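PDB 5LPH: centrosomal protein of 104 kDa from Homo sapiens, which is required for ciliogenesis and for the integrity of the ciliary tip, and binds tubulin; this chain is its TOG domain. Local coordinates for residues A[30-35]-A[50-55]; A[88-93]-A[134-139]. All blocks are in the same frame, centred on the assembly; numbering follows the deposited sequence.

Contact 1: A[30-35]-A[50-55]; sequences EPLTEK and TLVAEA
L32 lays its forked end against the flank of helix 49-56, over the backbone of A53 and beside V52. Its two methyls divide the work: CD2 of L32 rests 4.0 Å from CA of A53, while CD1 of L32 meets CG1 of V52 at 4.1 Å. The L32 and V52 side chains cross at about a right angle, so they touch through single methyls rather than lying alongside. In L32 the CG atom stands anti to the carbonyl carbon (chi1 -66°), which swings the fork off the extended segment and onto the helix. The methyl of A53 adds to this apolar patch, with its CB 4.4 Å from CG of L32.

A water joins the two backbones next to the leucine. It donates to O of E30 and to O of A53, each 2.8 Å from the water oxygen, so the two carbonyls are linked without direct contact. The carboxylate of E30 turns elsewhere, its OE2 accepting from the backbone N of K58 beyond the helix. T33 then occupies the N-cap position of helix 34-39, its OG1 bonded to N of A36. The contact joins the N-terminal lead-in to the first helices of the all-helical TOG domain. That lead-in meets the flank of helix 49-56 chiefly at L32, with I44 of helix 41-47 touching both L32 and V52, and L96 of helix 83-100 packing against L51 and A55.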
ATOM      1  N   GLU A  30       5.651  30.351   3.074  1.00 48.95           N
ATOM      2  CA  GLU A  30       4.562  31.175   2.531  1.00 50.53           C
ATOM      3  C   GLU A  30       3.235  30.795   3.210  1.00 49.21           C
ATOM      4  O   GLU A  30       3.145  29.725   3.818  1.00 47.41           O
ATOM      5  CB  GLU A  30       4.488  31.084   0.993  1.00 52.93           C
ATOM      6  CG  GLU A  30       4.067  29.740   0.406  1.00 56.15           C
ATOM      7  CD  GLU A  30       5.230  28.863  -0.024  1.00 58.31           C
ATOM      8  OE1 GLU A  30       6.384  29.083   0.415  1.00 56.85           O
ATOM      9  OE2 GLU A  30       4.980  27.927  -0.812  1.00 64.15           O
ATOM     10  N   PRO A  31       2.211  31.671   3.131  1.00 48.41           N
ATOM     11  CA  PRO A  31       0.982  31.318   3.828  1.00 48.88           C
ATOM     12  C   PRO A  31       0.216  30.212   3.108  1.00 48.06           C
ATOM     13  O   PRO A  31       0.416  29.976   1.906  1.00 49.06           O
ATOM     14  CB  PRO A  31       0.187  32.625   3.815  1.00 48.90           C
ATOM     15  CG  PRO A  31       0.611  33.298   2.563  1.00 48.35           C
ATOM     16  CD  PRO A  31       2.043  32.898   2.326  1.00 48.09           C
ATOM     17  N   LEU A  32      -0.642  29.538   3.861  1.00 46.97           N
ATOM     18  CA  LEU A  32      -1.534  28.526   3.312  1.00 47.67           C
ATOM     19  C   LEU A  32      -2.548  29.195   2.388  1.00 48.84           C
ATOM     20  O   LEU A  32      -3.043  30.282   2.692  1.00 51.67           O
ATOM     21  CB  LEU A  32      -2.259  27.787   4.446  1.00 46.54           C
ATOM     22  CG  LEU A  32      -1.357  26.938   5.349  1.00 45.56           C
ATOM     23  CD1 LEU A  32      -2.015  26.661   6.692  1.00 45.08           C
ATOM     24  CD2 LEU A  32      -0.974  25.638   4.658  1.00 45.07           C
ATOM     25  N   THR A  33      -2.851  28.547   1.266  1.00 50.57           N
ATOM     26  CA  THR A  33      -3.907  29.013   0.367  1.00 53.53           C
ATOM     27  C   THR A  33      -5.260  28.807   1.036  1.00 54.32           C
ATOM     28  O   THR A  33      -5.357  28.084   2.030  1.00 53.72           O
ATOM     29  CB  THR A  33      -3.910  28.241  -0.967  1.00 55.03           C
ATOM     30  OG1 THR A  33      -4.080  26.840  -0.710  1.00 57.53           O
ATOM     31  CG2 THR A  33      -2.609  28.474  -1.740  1.00 53.66           C
ATOM     32  N   GLU A  34      -6.299  29.436   0.490  1.00 58.12           N
ATOM     33  CA  GLU A  34      -7.658  29.279   1.021  1.00 60.45           C
ATOM     34  C   GLU A  34      -8.120  27.815   0.962  1.00 61.06           C
ATOM     35  O   GLU A  34      -8.723  27.320   1.915  1.00 58.11           O
ATOM     36  CB  GLU A  34      -8.646  30.194   0.284  1.00 62.77           C
ATOM     37  CG  GLU A  34     -10.038  30.280   0.908  1.00 67.02           C
ATOM     38  CD  GLU A  34     -10.025  30.705   2.372  1.00 71.93           C
ATOM     39  OE1 GLU A  34      -9.246  31.619   2.733  1.00 74.11           O
ATOM     40  OE2 GLU A  34     -10.790  30.117   3.173  1.00 74.06           O
ATOM     41  N   LYS A  35      -7.811  27.134  -0.143  1.00 62.73           N
ATOM     42  CA  LYS A  35      -8.120  25.707  -0.318  1.00 62.78           C
ATOM     43  C   LYS A  35      -7.429  24.816   0.717  1.00 58.91           C
ATOM     44  O   LYS A  35      -8.064  23.930   1.302  1.00 58.21           O
ATOM     45  CB  LYS A  35      -7.732  25.252  -1.733  1.00 67.39           C
ATOM     46  CG  LYS A  35      -7.931  23.765  -2.003  1.00 71.79           C
ATOM     47  CD  LYS A  35      -8.107  23.494  -3.501  1.00 76.16           C
ATOM     48  CE  LYS A  35      -9.555  23.581  -3.907  1.00 78.64           C
ATOM     49  NZ  LYS A  35      -9.776  23.374  -5.365  1.00 79.97           N
ATOM     50  N   THR A  50       1.957  26.914  12.283  1.00 40.91           N
ATOM     51  CA  THR A  50       3.359  26.978  11.851  1.00 43.36           C
ATOM     52  C   THR A  50       3.800  25.673  11.194  1.00 41.25           C
ATOM     53  O   THR A  50       4.310  25.677  10.073  1.00 41.39           O
ATOM     54  CB  THR A  50       4.304  27.305  13.036  1.00 45.00           C
ATOM     55  OG1 THR A  50       3.976  28.596  13.559  1.00 45.71           O
ATOM     56  CG2 THR A  50       5.782  27.315  12.604  1.00 46.72           C
ATOM     57  N   LEU A  51       3.590  24.567  11.899  1.00 39.73           N
ATOM     58  CA  LEU A  51       3.979  23.250  11.409  1.00 39.43           C
ATOM     59  C   LEU A  51       3.216  22.868  10.136  1.00 38.05           C
ATOM     60  O   LEU A  51       3.806  22.290   9.219  1.00 37.24           O
ATOM     61  CB  LEU A  51       3.797  22.192  12.502  1.00 40.42           C
ATOM     62  CG  LEU A  51       4.555  20.872  12.312  1.00 42.05           C
ATOM     63  CD1 LEU A  51       4.893  20.267  13.667  1.00 42.43           C
ATOM     64  CD2 LEU A  51       3.779  19.876  11.453  1.00 42.83           C
ATOM     65  N   VAL A  52       1.926  23.192  10.065  1.00 36.28           N
ATOM     66  CA  VAL A  52       1.133  22.864   8.864  1.00 35.94           C
ATOM     67  C   VAL A  52       1.608  23.685   7.657  1.00 36.23           C
ATOM     68  O   VAL A  52       1.709  23.153   6.551  1.00 37.51           O
ATOM     69  CB  VAL A  52      -0.386  23.043   9.090  1.00 35.24           C
ATOM     70  CG1 VAL A  52      -1.169  22.852   7.800  1.00 34.94           C
ATOM     71  CG2 VAL A  52      -0.880  22.052  10.133  1.00 36.51           C
ATOM     72  N   ALA A  53       1.898  24.966   7.879  1.00 36.37           N
ATOM     73  CA  ALA A  53       2.419  25.850   6.830  1.00 36.61           C
ATOM     74  C   ALA A  53       3.762  25.357   6.277  1.00 36.28           C
ATOM     75  O   ALA A  53       3.956  25.347   5.070  1.00 33.76           O
ATOM     76  CB  ALA A  53       2.555  27.275   7.352  1.00 37.02           C
ATOM     77  N   GLU A  54       4.672  24.962   7.168  1.00 37.58           N
ATOM     78  CA  GLU A  54       5.931  24.305   6.786  1.00 41.04           C
ATOM     79  C   GLU A  54       5.699  23.114   5.845  1.00 42.25           C
ATOM     80  O   GLU A  54       6.317  23.023   4.779  1.00 43.59           O
ATOM     81  CB  GLU A  54       6.672  23.774   8.012  1.00 44.35           C
ATOM     82  CG  GLU A  54       7.611  24.722   8.725  1.00 47.30           C
ATOM     83  CD  GLU A  54       8.539  23.950   9.652  1.00 50.57           C
ATOM     84  OE1 GLU A  54       8.038  23.437  10.675  1.00 54.08           O
ATOM     85  OE2 GLU A  54       9.750  23.828   9.341  1.00 52.73           O
ATOM     86  N   ALA A  55       4.804  22.215   6.258  1.00 40.46           N
ATOM     87  CA  ALA A  55       4.478  21.002   5.496  1.00 38.90           C
ATOM     88  C   ALA A  55       3.897  21.268   4.112  1.00 37.53           C
ATOM     89  O   ALA A  55       4.109  20.472   3.204  1.00 38.05           O
ATOM     90  CB  ALA A  55       3.526  20.116   6.294  1.00 38.55           C
TER
HETATM   91  O   HOH W   1       2.925  27.025   3.130  1.00 30.49           O

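Contact 2: A[88-93]-A[134-139]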
ATOM      1  N   ASN A  88      -6.270  12.425  18.331  1.00 54.55           N
ATOM      2  CA  ASN A  88      -6.318  13.620  17.470  1.00 53.46           C
ATOM      3  C   ASN A  88      -4.962  13.917  16.834  1.00 49.38           C
ATOM      4  O   ASN A  88      -4.874  14.197  15.639  1.00 43.35           O
ATOM      5  CB  ASN A  88      -6.774  14.861  18.255  1.00 56.13           C
ATOM      6  CG  ASN A  88      -8.243  14.823  18.622  1.00 57.72           C
ATOM      7  OD1 ASN A  88      -9.046  14.156  17.968  1.00 61.48           O
ATOM      8  ND2 ASN A  88      -8.602  15.547  19.678  1.00 58.43           N
ATOM      9  N   THR A  89      -3.917  13.853  17.654  1.00 47.46           N
ATOM     10  CA  THR A  89      -2.551  14.074  17.197  1.00 49.06           C
ATOM     11  C   THR A  89      -2.125  13.034  16.151  1.00 48.01           C
ATOM     12  O   THR A  89      -1.477  13.375  15.157  1.00 45.40           O
ATOM     13  CB  THR A  89      -1.583  14.099  18.395  1.00 50.96           C
ATOM     14  OG1 THR A  89      -1.928  15.195  19.250  1.00 53.99           O
ATOM     15  CG2 THR A  89      -0.171  14.285  17.942  1.00 51.67           C
ATOM     16  N   LEU A  90      -2.502  11.778  16.379  1.00 48.63           N
ATOM     17  CA  LEU A  90      -2.276  10.706  15.411  1.00 46.44           C
ATOM     18  C   LEU A  90      -2.992  10.973  14.088  1.00 45.81           C
ATOM     19  O   LEU A  90      -2.385  10.810  13.029  1.00 45.65           O
ATOM     20  CB  LEU A  90      -2.705   9.356  15.990  1.00 45.56           C
ATOM     21  CG  LEU A  90      -2.507   8.118  15.105  1.00 45.63           C
ATOM     22  CD1 LEU A  90      -2.148   6.911  15.954  1.00 47.09           C
ATOM     23  CD2 LEU A  90      -3.733   7.804  14.257  1.00 45.83           C
ATOM     24  N   ARG A  91      -4.263  11.377  14.155  1.00 45.76           N
ATOM     25  CA  ARG A  91      -5.070  11.620  12.945  0.50 45.98           C
ATOM     26  C   ARG A  91      -4.576  12.823  12.134  1.00 45.24           C
ATOM     27  O   ARG A  91      -4.612  12.804  10.899  1.00 43.55           O
ATOM     28  CB  ARG A  91      -6.565  11.767  13.292  0.50 46.85           C
ATOM     29  CG  ARG A  91      -7.205  10.443  13.706  0.50 48.36           C
ATOM     30  CD  ARG A  91      -8.706  10.468  13.954  0.50 49.35           C
ATOM     31  NE  ARG A  91      -9.090   9.245  14.668  0.50 50.37           N
ATOM     32  CZ  ARG A  91      -9.706   8.202  14.116  0.50 49.34           C
ATOM     33  NH1 ARG A  91      -9.983   7.135  14.852  0.50 49.21           N
ATOM     34  NH2 ARG A  91     -10.060   8.227  12.841  0.50 48.50           N
ATOM     35  N   ALA A  92      -4.110  13.858  12.827  1.00 43.95           N
ATOM     36  CA  ALA A  92      -3.543  15.037  12.171  1.00 42.16           C
ATOM     37  C   ALA A  92      -2.199  14.710  11.515  1.00 41.31           C
ATOM     38  O   ALA A  92      -1.905  15.187  10.418  1.00 39.40           O
ATOM     39  CB  ALA A  92      -3.370  16.161  13.171  1.00 41.35           C
ATOM     40  N   SER A  93      -1.392  13.902  12.199  1.00 40.45           N
ATOM     41  CA  SER A  93      -0.109  13.456  11.671  1.00 41.44           C
ATOM     42  C   SER A  93      -0.264  12.555  10.448  1.00 41.67           C
ATOM     43  O   SER A  93       0.477  12.698   9.477  1.00 44.26           O
ATOM     44  CB  SER A  93       0.703  12.752  12.756  1.00 40.67           C
ATOM     45  OG  SER A  93       0.948  13.654  13.817  1.00 40.33           O
ATOM     46  N   THR A 134      -4.532   1.739  14.329  1.00 54.56           N
ATOM     47  CA  THR A 134      -3.661   1.041  13.383  1.00 51.68           C
ATOM     48  C   THR A 134      -4.319   0.952  12.011  1.00 49.41           C
ATOM     49  O   THR A 134      -3.707   1.304  11.005  1.00 50.71           O
ATOM     50  CB  THR A 134      -3.289  -0.366  13.881  1.00 52.07           C
ATOM     51  OG1 THR A 134      -2.615  -0.261  15.138  1.00 51.38           O
ATOM     52  CG2 THR A 134      -2.369  -1.071  12.893  1.00 52.64           C
ATOM     53  N   ALA A 135      -5.577   0.525  11.989  1.00 48.00           N
ATOM     54  CA  ALA A 135      -6.353   0.454  10.749  1.00 47.84           C
ATOM     55  C   ALA A 135      -6.452   1.806  10.044  1.00 46.29           C
ATOM     56  O   ALA A 135      -6.336   1.879   8.827  1.00 44.78           O
ATOM     57  CB  ALA A 135      -7.744  -0.104  11.022  1.00 47.59           C
ATOM     58  N   HIS A 136      -6.678   2.870  10.810  1.00 46.70           N
ATOM     59  CA  HIS A 136      -6.758   4.220  10.243  1.00 48.07           C
ATOM     60  C   HIS A 136      -5.449   4.643   9.537  1.00 45.95           C
ATOM     61  O   HIS A 136      -5.494   5.151   8.419  1.00 42.67           O
ATOM     62  CB  HIS A 136      -7.157   5.239  11.317  1.00 49.33           C
ATOM     63  CG  HIS A 136      -7.292   6.634  10.796  1.00 50.51           C
ATOM     64  ND1 HIS A 136      -8.414   7.077  10.129  1.00 50.79           N
ATOM     65  CD2 HIS A 136      -6.432   7.677  10.826  1.00 51.24           C
ATOM     66  CE1 HIS A 136      -8.244   8.340   9.778  1.00 50.61           C
ATOM     67  NE2 HIS A 136      -7.050   8.726  10.192  1.00 51.62           N
ATOM     68  N   CYS A 137      -4.305   4.412  10.181  1.00 44.29           N
ATOM     69  CA  CYS A 137      -2.997   4.686   9.572  1.00 45.61           C
ATOM     70  C   CYS A 137      -2.821   3.958   8.248  1.00 45.54           C
ATOM     71  O   CYS A 137      -2.419   4.547   7.242  1.00 44.17           O
ATOM     72  CB  CYS A 137      -1.862   4.277  10.508  1.00 46.49           C
ATOM     73  SG  CYS A 137      -1.786   5.239  12.030  1.00 48.89           S
ATOM     74  N   VAL A 138      -3.157   2.673   8.260  1.00 45.07           N
ATOM     75  CA  VAL A 138      -3.003   1.820   7.091  1.00 43.95           C
ATOM     76  C   VAL A 138      -3.950   2.236   5.957  1.00 43.66           C
ATOM     77  O   VAL A 138      -3.506   2.400   4.818  1.00 42.61           O
ATOM     78  CB  VAL A 138      -3.184   0.334   7.477  1.00 44.69           C
ATOM     79  CG1 VAL A 138      -3.274  -0.553   6.248  1.00 44.87           C
ATOM     80  CG2 VAL A 138      -2.027  -0.114   8.358  1.00 44.27           C
ATOM     81  N   GLU A 139      -5.234   2.419   6.267  1.00 44.92           N
ATOM     82  CA  GLU A 139      -6.248   2.739   5.242  1.00 47.80           C
ATOM     83  C   GLU A 139      -6.035   4.091   4.558  1.00 46.83           C
ATOM     84  O   GLU A 139      -6.339   4.240   3.379  1.00 46.58           O
ATOM     85  CB  GLU A 139      -7.669   2.679   5.831  1.00 51.82           C
ATOM     86  CG  GLU A 139      -8.113   1.280   6.243  1.00 56.48           C
ATOM     87  CD  GLU A 139      -9.343   1.263   7.151  1.00 60.89           C
ATOM     88  OE1 GLU A 139      -9.472   2.164   8.007  1.00 62.09           O
ATOM     89  OE2 GLU A 139     -10.176   0.331   7.030  1.00 63.51           O
TER
HETATM   90  O   HOH W   2      -6.133  11.393   9.187  1.00 45.72           O
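L90 and C137 meet in the buried part of the interface, where CD2 of L90 touches SG of C137 at 3.9 Å. Nearer the surface, R91 reaches over one face of the H136 imidazole in the conformer described, one of two modelled. There its NH2 lies 3.3 Å above the ring plane of H136, offset toward the rim. The nearest ring atom is ND1 of H136, 3.4 Å from NH2 of R91, but the angle is poor for a hydrogen bond, and the guanidinium and ring planes are inclined by 47° rather than stacked flat. In the same conformer CG of R91 stands 3.9 Å from NE2 of H136.

A water in the plane of the imidazole, at its edge, lies 3.0 Å from NE2 of H136 and donates to O of R91, so the ring of H136 is linked to the backbone of helix 83-100 through one water. H136 holds its CG anti to the backbone N (chi1 -178°), which carries the ring across toward helix 83-100. Putting an alanine here would probably leave the bridging water without its ring partner, and one conformer of R91 without the ring face beneath its NH2. The other terminal nitrogen, NH1 of R91, has a long, weak ion pair with OE1 of E133.

Behind L90 and C137 stands helix 106-126, whose I119 touches both side chains. The short helical segments run nearly parallel, their axes 9° apart in direction and 10.5 Å apart at closest approach. Such side-by-side helices, with an intervening helix packed behind them, are characteristic of the alpha-solenoid stacking of HEAT-like repeats from which TOG domains are built.

Overall arrangement
From the N terminus, contact 1 comes first: after 14 mostly helical residues the chain returns at 50-55 to meet 30-35. It then passes through helix 60-76 before contact 2 opens at 88-93, to close at 134-139 after 40 residues that include all of helix 106-126. The two loops follow in series, neither nesting nor crossing. The centres of contact 1 and contact 2 are about 21 Å apart, and the two do not touch. Helix 83-100 relates them, packing on 49-56 through L96 and carrying the first half of contact 2. Contact 1 joins the N-terminal lead-in to helix 49-56 at the N-terminal end of the solenoid; contact 2 joins helices 83-100 and 131-147, next but one along the chain.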